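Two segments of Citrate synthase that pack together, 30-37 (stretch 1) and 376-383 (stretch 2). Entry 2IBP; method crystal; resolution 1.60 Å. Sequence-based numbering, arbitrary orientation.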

# COMPACT_ATOMS: atom_id res chain seq x y z
N LEU A 30 -10.93 14.20 -7.03
CA LEU A 30 -11.15 14.43 -5.61
C LEU A 30 -11.46 13.16 -4.85
O LEU A 30 -12.26 12.34 -5.31
CB LEU A 30 -12.29 15.44 -5.42
CG LEU A 30 -11.98 16.88 -5.88
CD1 LEU A 30 -13.26 17.70 -5.98
CD2 LEU A 30 -10.96 17.56 -4.94
N ILE A 31 -10.83 12.98 -3.69
CA ILE A 31 -11.12 11.83 -2.84
C ILE A 31 -11.72 12.21 -1.49
O ILE A 31 -12.26 11.36 -0.78
CB ILE A 31 -9.87 10.93 -2.65
CG1 ILE A 31 -8.73 11.66 -1.93
CG2 ILE A 31 -9.37 10.42 -4.00
CD1 ILE A 31 -7.61 10.73 -1.51
N LYS A 32 -11.61 13.49 -1.13
CA LYS A 32 -12.10 13.98 0.14
C LYS A 32 -11.88 15.47 0.27
O LYS A 32 -11.24 16.09 -0.58
CB LYS A 32 -11.33 13.35 1.30
CG LYS A 32 -9.86 13.80 1.39
CD LYS A 32 -9.21 13.28 2.65
CE LYS A 32 -7.75 13.70 2.72
NZ LYS A 32 -7.08 13.21 3.93
N SER A 33 -12.47 16.03 1.33
CA SER A 33 -12.17 17.39 1.74
C SER A 33 -11.13 17.23 2.83
O SER A 33 -11.12 16.24 3.58
CB SER A 33 -13.41 18.09 2.27
OG SER A 33 -14.30 18.39 1.21
N THR A 34 -10.25 18.22 2.95
CA THR A 34 -9.20 18.16 3.92
C THR A 34 -8.90 19.52 4.51
O THR A 34 -9.19 20.54 3.89
CB THR A 34 -7.88 17.66 3.27
OG1 THR A 34 -6.89 17.41 4.28
CG2 THR A 34 -7.36 18.66 2.24
N SER A 35 -8.39 19.50 5.72
CA SER A 35 -7.93 20.72 6.37
C SER A 35 -6.46 20.61 6.78
O SER A 35 -5.94 21.48 7.46
CB SER A 35 -8.80 21.04 7.58
OG SER A 35 -8.68 20.05 8.57
N ILE A 36 -5.74 19.63 6.23
CA ILE A 36 -4.37 19.36 6.64
C ILE A 36 -3.36 20.32 6.04
O ILE A 36 -2.62 20.96 6.76
CB ILE A 36 -3.96 17.89 6.39
CG1 ILE A 36 -4.88 16.97 7.20
CG2 ILE A 36 -2.50 17.67 6.80
CD1 ILE A 36 -4.71 15.48 6.94
N SER A 37 -3.32 20.40 4.71
CA SER A 37 -2.39 21.31 4.06
C SER A 37 -2.98 21.83 2.77
O SER A 37 -3.91 21.24 2.21
CB SER A 37 -1.04 20.64 3.78
OG SER A 37 -1.20 19.56 2.85
N VAL A 376 -0.29 9.85 8.69
CA VAL A 376 -1.19 9.46 9.79
C VAL A 376 -2.33 10.48 9.96
O VAL A 376 -3.50 10.10 10.16
CB VAL A 376 -0.47 9.11 11.09
CG1 VAL A 376 0.47 7.94 10.86
CG2 VAL A 376 0.29 10.32 11.65
N ALA A 377 -2.03 11.77 9.82
CA ALA A 377 -3.08 12.80 9.92
C ALA A 377 -4.12 12.59 8.83
O ALA A 377 -5.32 12.75 9.05
CB ALA A 377 -2.48 14.21 9.80
N HIS A 378 -3.65 12.27 7.63
CA HIS A 378 -4.55 12.06 6.50
C HIS A 378 -5.44 10.85 6.72
O HIS A 378 -6.62 10.91 6.44
CB HIS A 378 -3.79 11.93 5.19
CG HIS A 378 -3.50 13.23 4.53
ND1 HIS A 378 -4.42 13.88 3.72
CD2 HIS A 378 -2.38 13.99 4.50
CE1 HIS A 378 -3.89 14.99 3.26
NE2 HIS A 378 -2.66 15.09 3.73
N VAL A 379 -4.87 9.78 7.26
CA VAL A 379 -5.65 8.58 7.57
C VAL A 379 -6.73 8.89 8.59
O VAL A 379 -7.91 8.60 8.38
CB VAL A 379 -4.78 7.43 8.07
CG1 VAL A 379 -5.65 6.32 8.70
CG2 VAL A 379 -3.94 6.90 6.91
N LEU A 380 -6.34 9.53 9.69
CA LEU A 380 -7.30 9.87 10.73
C LEU A 380 -8.40 10.77 10.19
O LEU A 380 -9.57 10.61 10.54
CB LEU A 380 -6.61 10.48 11.94
CG LEU A 380 -5.63 9.53 12.61
CD1 LEU A 380 -4.89 10.22 13.74
CD2 LEU A 380 -6.27 8.25 13.09
N GLU A 381 -8.04 11.70 9.32
CA GLU A 381 -9.02 12.57 8.71
C GLU A 381 -10.01 11.76 7.87
O GLU A 381 -11.22 11.95 7.97
CB GLU A 381 -8.34 13.62 7.85
CG GLU A 381 -9.30 14.60 7.22
CD GLU A 381 -8.58 15.69 6.48
OE1 GLU A 381 -7.91 15.37 5.48
OE2 GLU A 381 -8.70 16.86 6.91
N TYR A 382 -9.50 10.84 7.06
CA TYR A 382 -10.37 10.02 6.22
C TYR A 382 -11.31 9.19 7.08
O TYR A 382 -12.47 9.00 6.72
CB TYR A 382 -9.54 9.10 5.32
CG TYR A 382 -10.36 8.51 4.21
CD1 TYR A 382 -10.83 9.33 3.19
CD2 TYR A 382 -10.66 7.15 4.17
CE1 TYR A 382 -11.60 8.82 2.18
CE2 TYR A 382 -11.41 6.62 3.13
CZ TYR A 382 -11.90 7.47 2.15
OH TYR A 382 -12.68 6.99 1.12
N TRP A 383 -10.79 8.66 8.17
CA TRP A 383 -11.59 7.85 9.09
C TRP A 383 -12.73 8.60 9.76
O TRP A 383 -13.57 7.98 10.43
CB TRP A 383 -10.72 7.18 10.14
CG TRP A 383 -9.94 6.01 9.65
CD1 TRP A 383 -10.10 5.34 8.46
CD2 TRP A 383 -9.06 5.19 10.43
NE1 TRP A 383 -9.30 4.24 8.42
CE2 TRP A 383 -8.66 4.10 9.63
CE3 TRP A 383 -8.54 5.30 11.73
CZ2 TRP A 383 -7.79 3.12 10.08
CZ3 TRP A 383 -7.68 4.32 12.18
CH2 TRP A 383 -7.30 3.25 11.36
O HOH W 1 -13.12 8.90 -1.19
O HOH W 2 -8.33 16.99 9.63

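How do the two backbones meet? Residues 30-34 form a strand, and the helix that includes 376-382 runs across it: the N-to-C directions of the two lie 103° apart, and the axes come no closer than 9.7 Å. That gap leaves room for side chains between the backbones. The nearest CA pairs are K32 CA with Y382 CA at 7.5 Å, T34 CA with E381 CA at 7.4 Å and I36 CA with H378 CA at 7.3 Å, so as stretch 1 advances its partners step back along the helix. The strand alternates as strands do: K32 and T34 point their CA-to-CB bonds toward the helix, while S33 points away. On the helix, A377 and E381 both point toward stretch 1. They are one turn apart, joined by the backbone hydrogen bond from E381 N to A377 O at 2.9 Å.

What makes E381 the hub of the contact? Its side chain is extended through chi1 and chi2, both t, and so carries the carboxylate across to stretch 1, where each oxygen finds a donor. OE1 accepts a hydrogen bond of 2.6 Å from T34 OG1 and another of 2.8 Å from K32 NZ, the latter also a salt bridge. OE2 accepts from the backbone S35 N at 2.9 Å, with a nearly straight N-H...O angle of 162°. Water 2 donates to E381 OE2 at 2.7 Å and also lies 3.3 Å from S35 OG. A carboxylate suits this place because it can take several donors at once. The threonine hydroxyl serves twice: while giving its proton to E381, T34 OG1 accepts from I36 N at 3.2 Å, tying the turn after the strand to the same polar cluster.

How does a buried lysine pay for its charge? K32 leaves the backbone with chi1 p, and its remaining chi angles are all t, so the straight chain carries the ammonium group to the helix. There NZ donates to E381 OE1 and also to H378 ND1, each at 2.8 Å, and it has a further partner elsewhere in the structure. NZ lies near the plane of the H378 ring, at its edge, as suits a bond to a ring nitrogen lone pair. The aliphatic part of the same side chain passes the Y382 ring edge, CD lying 4.3 Å from Y382 CD1. Beyond it, water 1 donates to I31 O at 2.6 Å and to Y382 OH at 3.0 Å, bridging backbone and phenol.

Where does the contact turn apolar? I36 points toward the helix, and its CD1 sits over one face of the H378 ring, 3.5 Å from the centroid and only 9° off the normal, a CH-pi contact. The histidine thus presents its edge to the lysine and a face to the isoleucine. I36 CD1 also lies 3.8 Å from A377 CB, where the short alanine side chain lets the isoleucine come close to the helix backbone, with CD1 3.5 Å from A377 O.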